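Local coordinates for protein telomere length regulator taz1 (Schizosaccharomyces pombe, PDB 4ZMI) that binds double-stranded telomeric DNA and regulates telomere length and function, its helical domain alone being present in this structure, at residues A[92-95]-A[96-99]; A[118-121]-A[122-125]; A[220-223]-A[224-228]. All coordinates share one frame; numbering follows the deposited sequence.

Contact 1 of 3, residues A[92-95]-A[96-99]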
loop_
_atom_site.group_PDB
_atom_site.type_symbol
_atom_site.label_atom_id
_atom_site.label_comp_id
_atom_site.label_asym_id
_atom_site.label_seq_id
_atom_site.Cartn_x
_atom_site.Cartn_y
_atom_site.Cartn_z
ATOM N N GLU A 92 3.722 3.918 -18.876
ATOM C CA GLU A 92 5.183 4.045 -18.914
ATOM C C GLU A 92 5.737 5.477 -18.735
ATOM O O GLU A 92 6.799 5.665 -18.154
ATOM C CB GLU A 92 5.685 3.411 -20.221
ATOM C CG GLU A 92 7.129 3.659 -20.597
ATOM C CD GLU A 92 7.424 3.179 -22.008
ATOM O OE1 GLU A 92 7.720 4.023 -22.886
ATOM O OE2 GLU A 92 7.349 1.954 -22.238
ATOM N N ASP A 93 5.009 6.482 -19.218
ATOM C CA ASP A 93 5.447 7.876 -19.100
ATOM C C ASP A 93 5.079 8.469 -17.750
ATOM O O ASP A 93 5.769 9.350 -17.236
ATOM C CB ASP A 93 4.808 8.749 -20.195
ATOM C CG ASP A 93 5.641 8.818 -21.472
ATOM O OD1 ASP A 93 6.774 9.343 -21.417
ATOM O OD2 ASP A 93 5.146 8.382 -22.537
ATOM N N LEU A 94 3.983 7.981 -17.184
ATOM C CA LEU A 94 3.344 8.634 -16.049
ATOM C C LEU A 94 3.761 8.103 -14.680
ATOM O O LEU A 94 2.980 8.176 -13.733
ATOM C CB LEU A 94 1.829 8.501 -16.183
ATOM C CG LEU A 94 1.228 9.186 -17.399
ATOM C CD1 LEU A 94 -0.235 8.811 -17.574
ATOM C CD2 LEU A 94 1.390 10.675 -17.224
ATOM N N GLU A 95 4.970 7.569 -14.555
ATOM C CA GLU A 95 5.350 6.938 -13.291
ATOM C C GLU A 95 5.332 7.913 -12.120
ATOM O O GLU A 95 4.798 7.604 -11.061
ATOM C CB GLU A 95 6.704 6.244 -13.390
ATOM C CG GLU A 95 6.976 5.331 -12.220
ATOM C CD GLU A 95 8.390 4.799 -12.203
ATOM O OE1 GLU A 95 8.692 3.865 -12.969
ATOM O OE2 GLU A 95 9.202 5.316 -11.415
ATOM N N LYS A 96 5.892 9.100 -12.329
ATOM C CA LYS A 96 5.942 10.138 -11.296
ATOM C C LYS A 96 4.573 10.438 -10.665
ATOM O O LYS A 96 4.430 10.357 -9.453
ATOM C CB LYS A 96 6.614 11.435 -11.802
ATOM C CG LYS A 96 7.634 11.270 -12.950
ATOM C CD LYS A 96 6.960 11.215 -14.343
ATOM C CE LYS A 96 7.977 11.283 -15.485
ATOM N NZ LYS A 96 8.370 12.680 -15.841
ATOM N N PRO A 97 3.554 10.781 -11.471
ATOM C CA PRO A 97 2.282 11.059 -10.791
ATOM C C PRO A 97 1.593 9.806 -10.255
ATOM O O PRO A 97 0.768 9.934 -9.358
ATOM C CB PRO A 97 1.428 11.685 -11.897
ATOM C CG PRO A 97 1.956 11.092 -13.130
ATOM C CD PRO A 97 3.444 11.030 -12.916
ATOM N N LEU A 98 1.899 8.630 -10.798
ATOM C CA LEU A 98 1.310 7.406 -10.267
ATOM C C LEU A 98 1.785 7.206 -8.830
ATOM O O LEU A 98 0.991 6.889 -7.954
ATOM C CB LEU A 98 1.643 6.193 -11.138
ATOM C CG LEU A 98 0.776 6.074 -12.414
ATOM C CD1 LEU A 98 1.342 5.056 -13.372
ATOM C CD2 LEU A 98 -0.685 5.731 -12.092
ATOM N N LYS A 99 3.072 7.426 -8.592
ATOM C CA LYS A 99 3.639 7.301 -7.244
ATOM C C LYS A 99 2.931 8.220 -6.268
ATOM O O LYS A 99 2.716 7.853 -5.118
ATOM C CB LYS A 99 5.116 7.639 -7.244
ATOM C CG LYS A 99 5.936 6.803 -8.188
ATOM C CD LYS A 99 6.480 5.563 -7.516
ATOM C CE LYS A 99 7.403 4.838 -8.480
ATOM N NZ LYS A 99 8.001 3.627 -7.879
#
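E95 runs alongside K99 at the start of helix 95-107, a helix N-terminus with L94 at the N-cap position and a proline in the first turn. With CG anti to the backbone N (chi1 -167°), the extended E95 chain points the same way as that of K99. E95 OE2 rests on K99 CE at 3.5 Å but is too far from NZ for a salt bridge. Each polar end is satisfied elsewhere, E95 OE1 by L234 N and K99 NZ by V231 O, which ties this helix start to the C-terminal tail. The backbones of the pair are joined too, K99 N donating to E95 O over 3.0 Å.

L94 lies on another side of the turn. Its carbonyl O accepts from L98 N over 3.2 Å, the same i to i+4 pattern. P97 has no amide hydrogen to give; its ring instead packs against the N-cap residue, L94 CB meeting P97 CG at 4.0 Å with the two side chains crossed at about a right angle. Outward from this pair, helix 5-35 covers L94 and P97 with V12, C15 and A19. K96, by contrast, folds back along the preceding loop through bends at chi2 and chi4, bringing its CE to 3.4 Å from D93 O.

Contact 2 of 3, residues A[118-121]-A[122-125]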
loop_
_atom_site.group_PDB
_atom_site.type_symbol
_atom_site.label_atom_id
_atom_site.label_comp_id
_atom_site.label_asym_id
_atom_site.label_seq_id
_atom_site.Cartn_x
_atom_site.Cartn_y
_atom_site.Cartn_z
ATOM N N LEU A 118 -5.525 -2.790 4.435
ATOM C CA LEU A 118 -5.514 -3.485 3.146
ATOM C C LEU A 118 -4.697 -2.738 2.119
ATOM O O LEU A 118 -4.002 -3.359 1.336
ATOM C CB LEU A 118 -6.931 -3.691 2.615
ATOM C CG LEU A 118 -7.850 -4.470 3.545
ATOM C CD1 LEU A 118 -9.245 -4.528 2.939
ATOM C CD2 LEU A 118 -7.282 -5.850 3.759
ATOM N N THR A 119 -4.756 -1.407 2.123
ATOM C CA THR A 119 -4.084 -0.649 1.054
ATOM C C THR A 119 -2.582 -0.615 1.252
ATOM O O THR A 119 -1.815 -0.715 0.301
ATOM C CB THR A 119 -4.576 0.789 0.958
ATOM O OG1 THR A 119 -6.000 0.797 0.945
ATOM C CG2 THR A 119 -4.062 1.445 -0.306
ATOM N N LEU A 120 -2.156 -0.463 2.499
ATOM C CA LEU A 120 -0.729 -0.516 2.795
ATOM C C LEU A 120 -0.223 -1.929 2.488
ATOM O O LEU A 120 0.859 -2.110 1.918
ATOM C CB LEU A 120 -0.485 -0.148 4.255
ATOM C CG LEU A 120 -0.714 1.337 4.475
ATOM C CD1 LEU A 120 -0.620 1.722 5.956
ATOM C CD2 LEU A 120 0.295 2.100 3.658
ATOM N N ARG A 121 -1.025 -2.937 2.830
ATOM C CA ARG A 121 -0.643 -4.301 2.498
ATOM C C ARG A 121 -0.398 -4.432 0.992
ATOM O O ARG A 121 0.617 -5.009 0.565
ATOM C CB ARG A 121 -1.696 -5.298 2.951
ATOM C CG ARG A 121 -1.125 -6.679 3.130
ATOM C CD ARG A 121 -2.209 -7.687 3.386
ATOM N NE ARG A 121 -3.056 -7.246 4.474
ATOM C CZ ARG A 121 -4.162 -7.866 4.837
ATOM N NH1 ARG A 121 -4.530 -8.961 4.198
ATOM N NH2 ARG A 121 -4.884 -7.390 5.837
ATOM N N SER A 122 -1.309 -3.867 0.197
ATOM C CA SER A 122 -1.178 -3.922 -1.259
ATOM C C SER A 122 0.113 -3.269 -1.679
ATOM O O SER A 122 0.844 -3.817 -2.486
ATOM C CB SER A 122 -2.351 -3.189 -1.930
ATOM O OG SER A 122 -3.531 -3.906 -1.678
ATOM N N ILE A 123 0.379 -2.074 -1.149
ATOM C CA ILE A 123 1.553 -1.328 -1.597
ATOM C C ILE A 123 2.842 -2.048 -1.239
ATOM O O ILE A 123 3.717 -2.181 -2.089
ATOM C CB ILE A 123 1.555 0.108 -1.063
ATOM C CG1 ILE A 123 0.311 0.827 -1.563
ATOM C CG2 ILE A 123 2.796 0.870 -1.520
ATOM C CD1 ILE A 123 -0.004 2.078 -0.788
ATOM N N VAL A 124 2.957 -2.517 0.008
ATOM C CA VAL A 124 4.133 -3.289 0.418
ATOM C C VAL A 124 4.352 -4.556 -0.442
ATOM O O VAL A 124 5.459 -4.809 -0.890
ATOM C CB VAL A 124 4.061 -3.684 1.919
ATOM C CG1 VAL A 124 5.263 -4.550 2.316
ATOM C CG2 VAL A 124 3.989 -2.451 2.792
ATOM N N LEU A 125 3.300 -5.347 -0.671
ATOM C CA LEU A 125 3.417 -6.558 -1.486
ATOM C C LEU A 125 3.784 -6.191 -2.915
ATOM O O LEU A 125 4.574 -6.884 -3.550
ATOM C CB LEU A 125 2.129 -7.392 -1.478
ATOM C CG LEU A 125 1.851 -8.181 -0.185
ATOM C CD1 LEU A 125 0.392 -8.567 -0.147
ATOM C CD2 LEU A 125 2.707 -9.441 -0.061
#
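R121 and L125, one turn apart on helix 118-130, lie side by side and point the same way, with R121 CG 4.1 Å from L125 CD1. Their backbones are joined as well: L125 N donates to R121 O over 3.0 Å. The neighbouring bond from V124 N to L120 O is almost straight, with a length of 2.9 Å. On another side of the helix, T119 CG2 touches I123 CD1 at 4.1 Å; CG2 is the branch anti to the backbone N.

What fixes the polar ends lies one shell out. The R121 chain bends at chi3 and its guanidinium is held by two carbonyls, NH1 by F166 O and NH2 by K116 O, with the F166 ring adding a cation-pi contact. L118 CD2 rests 3.5 Å above one face of the same group, toward its rim. S122 OG is bonded to C170 O, in the loop after helix 163-168; L168, L171 and Y173 around it form the magnesium site. The turn is buried near the centre of the domain: helix 137-154 packs on V124 and L125, helix 95-107 on T119 and I123, and helix 214-229 on L120 and I123.

Contact 3 of 3, residues A[220-223]-A[224-228]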
loop_
_atom_site.group_PDB
_atom_site.type_symbol
_atom_site.label_atom_id
_atom_site.label_comp_id
_atom_site.label_asym_id
_atom_site.label_seq_id
_atom_site.Cartn_x
_atom_site.Cartn_y
_atom_site.Cartn_z
ATOM N N ALA A 220 7.209 5.356 9.978
ATOM C CA ALA A 220 7.837 4.363 9.111
ATOM C C ALA A 220 7.063 4.257 7.778
ATOM O O ALA A 220 7.662 4.079 6.711
ATOM C CB ALA A 220 7.952 3.006 9.813
ATOM N N VAL A 221 5.743 4.407 7.830
ATOM C CA VAL A 221 4.936 4.315 6.609
ATOM C C VAL A 221 5.286 5.471 5.683
ATOM O O VAL A 221 5.657 5.264 4.528
ATOM C CB VAL A 221 3.418 4.310 6.919
ATOM C CG1 VAL A 221 2.607 4.486 5.645
ATOM C CG2 VAL A 221 3.036 3.017 7.587
ATOM N N ILE A 222 5.194 6.686 6.217
ATOM C CA ILE A 222 5.532 7.886 5.467
ATOM C C ILE A 222 6.919 7.772 4.882
ATOM O O ILE A 222 7.124 8.037 3.706
ATOM C CB ILE A 222 5.470 9.137 6.355
ATOM C CG1 ILE A 222 4.013 9.478 6.666
ATOM C CG2 ILE A 222 6.166 10.306 5.671
ATOM C CD1 ILE A 222 3.836 10.443 7.798
ATOM N N HIS A 223 7.869 7.350 5.701
ATOM C CA HIS A 223 9.226 7.165 5.217
ATOM C C HIS A 223 9.227 6.235 4.013
ATOM O O HIS A 223 9.800 6.562 2.972
ATOM C CB HIS A 223 10.128 6.590 6.312
ATOM C CG HIS A 223 11.592 6.736 6.025
ATOM N ND1 HIS A 223 12.251 5.964 5.091
ATOM C CD2 HIS A 223 12.527 7.558 6.558
ATOM C CE1 HIS A 223 13.527 6.309 5.056
ATOM N NE2 HIS A 223 13.720 7.277 5.937
ATOM N N PHE A 224 8.569 5.087 4.159
ATOM C CA PHE A 224 8.590 4.052 3.126
ATOM C C PHE A 224 7.937 4.493 1.825
ATOM O O PHE A 224 8.451 4.210 0.750
ATOM C CB PHE A 224 7.923 2.771 3.620
ATOM C CG PHE A 224 7.793 1.717 2.559
ATOM C CD1 PHE A 224 8.873 0.934 2.216
ATOM C CD2 PHE A 224 6.595 1.508 1.913
ATOM C CE1 PHE A 224 8.757 -0.039 1.254
ATOM C CE2 PHE A 224 6.478 0.543 0.945
ATOM C CZ PHE A 224 7.558 -0.232 0.614
ATOM N N LEU A 225 6.805 5.183 1.927
ATOM C CA LEU A 225 6.125 5.706 0.752
ATOM C C LEU A 225 6.963 6.795 0.086
ATOM O O LEU A 225 6.760 7.115 -1.077
ATOM C CB LEU A 225 4.747 6.276 1.119
ATOM C CG LEU A 225 3.710 5.392 1.825
ATOM C CD1 LEU A 225 2.373 6.116 1.979
ATOM C CD2 LEU A 225 3.513 4.079 1.096
ATOM N N LEU A 226 7.891 7.381 0.834
ATOM C CA LEU A 226 8.763 8.410 0.283
ATOM C C LEU A 226 9.918 7.807 -0.508
ATOM O O LEU A 226 10.200 8.263 -1.612
ATOM C CB LEU A 226 9.294 9.331 1.381
ATOM C CG LEU A 226 8.348 10.418 1.890
ATOM C CD1 LEU A 226 8.928 11.097 3.118
ATOM C CD2 LEU A 226 8.072 11.432 0.808
ATOM N N GLU A 227 10.585 6.794 0.053
ATOM C CA GLU A 227 11.605 6.036 -0.680
ATOM C C GLU A 227 11.040 5.516 -1.992
ATOM O O GLU A 227 11.660 5.655 -3.044
ATOM C CB GLU A 227 12.074 4.814 0.107
ATOM C CG GLU A 227 12.512 5.050 1.526
ATOM C CD GLU A 227 12.916 3.753 2.198
ATOM O OE1 GLU A 227 13.552 2.906 1.532
ATOM O OE2 GLU A 227 12.580 3.576 3.385
ATOM N N PHE A 228 9.870 4.883 -1.903
ATOM C CA PHE A 228 9.158 4.358 -3.065
ATOM C C PHE A 228 9.035 5.483 -4.095
ATOM O O PHE A 228 9.300 5.276 -5.276
ATOM C CB PHE A 228 7.776 3.839 -2.627
ATOM C CG PHE A 228 7.143 2.814 -3.560
ATOM C CD1 PHE A 228 6.203 1.917 -3.068
ATOM C CD2 PHE A 228 7.452 2.757 -4.913
ATOM C CE1 PHE A 228 5.596 0.979 -3.894
ATOM C CE2 PHE A 228 6.837 1.809 -5.751
ATOM C CZ PHE A 228 5.912 0.933 -5.237
#
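H223 O is gripped by two backbone amides of the following turn. E227 N donates to it over 3.0 Å, nearly in line with the carbonyl, whereas L226 N, also 3.0 Å from H223 O, comes from above the carbonyl plane, away from the lone pairs. L226 N is shared further, since it makes a weak bond to I222 O.

The same two residues, H223 and E227, also meet through their side chains. H223 ND1 donates to E227 OE2 over 3.0 Å, a bent bond with an N-H...O angle of 134°. The oxygen sits near the imidazole plane, at the ring edge, but is itself approached on its anti side, and the ring and carboxylate planes stand 84° apart. Torsions explain the meeting: H223 CG lies anti to the backbone N (chi1 -164°), which carries the ring outward from the helix, and the extended E227 chain reaches back along the helix to meet it. With an alanine here in place of the glutamate, H223 ND1 would probably lose its carboxylate acceptor and the imidazole would be likely to turn more freely.

This is an i to i+4 His-carboxylate pair on the surface of an amphipathic helix, 214-229. D140 OD2 of helix 137-154 lies close to E227 OE2; two like charges so near may raise the affinity of either carboxylate for a proton, an effect that the histidine N-H would partly offset.

Two further i to i+4 pairs are apolar: I222/L226 beside the polar pair, V221/L225 on the buried side of the helix. I222 CG2 lies 3.8 Å from L226 CD1, and V221 CG1 is 4.0 Å from L225 CD1; in each case the side chains run side by side. L107 and F103 of helix 95-107 pack against I222, L225 and L226. F224 turns another way, its ring meeting that of F137 with the planes nearly parallel.

How the contacts relate
Followed from the N terminus, the three contacts come in series, and none nests within or crosses another. Each spans a single uninterrupted piece of chain, so none closes a long loop: contact 1 marks the passage from loop into helix 95-107, contact 2 is the opening turns of helix 118-130, and contact 3 lies within helix 214-229. The long-range ties run between them. F228 of contact 3 touches K99 of contact 1 and, through CE1, I123 CG2 of contact 2 at 3.7 Å; V221 CG1 packs on L120 CD2 at 3.9 Å. Contacts 1 and 2 do not touch, and helix 214-229 bridges them, bringing the late part of the chain back onto two successive earlier helices.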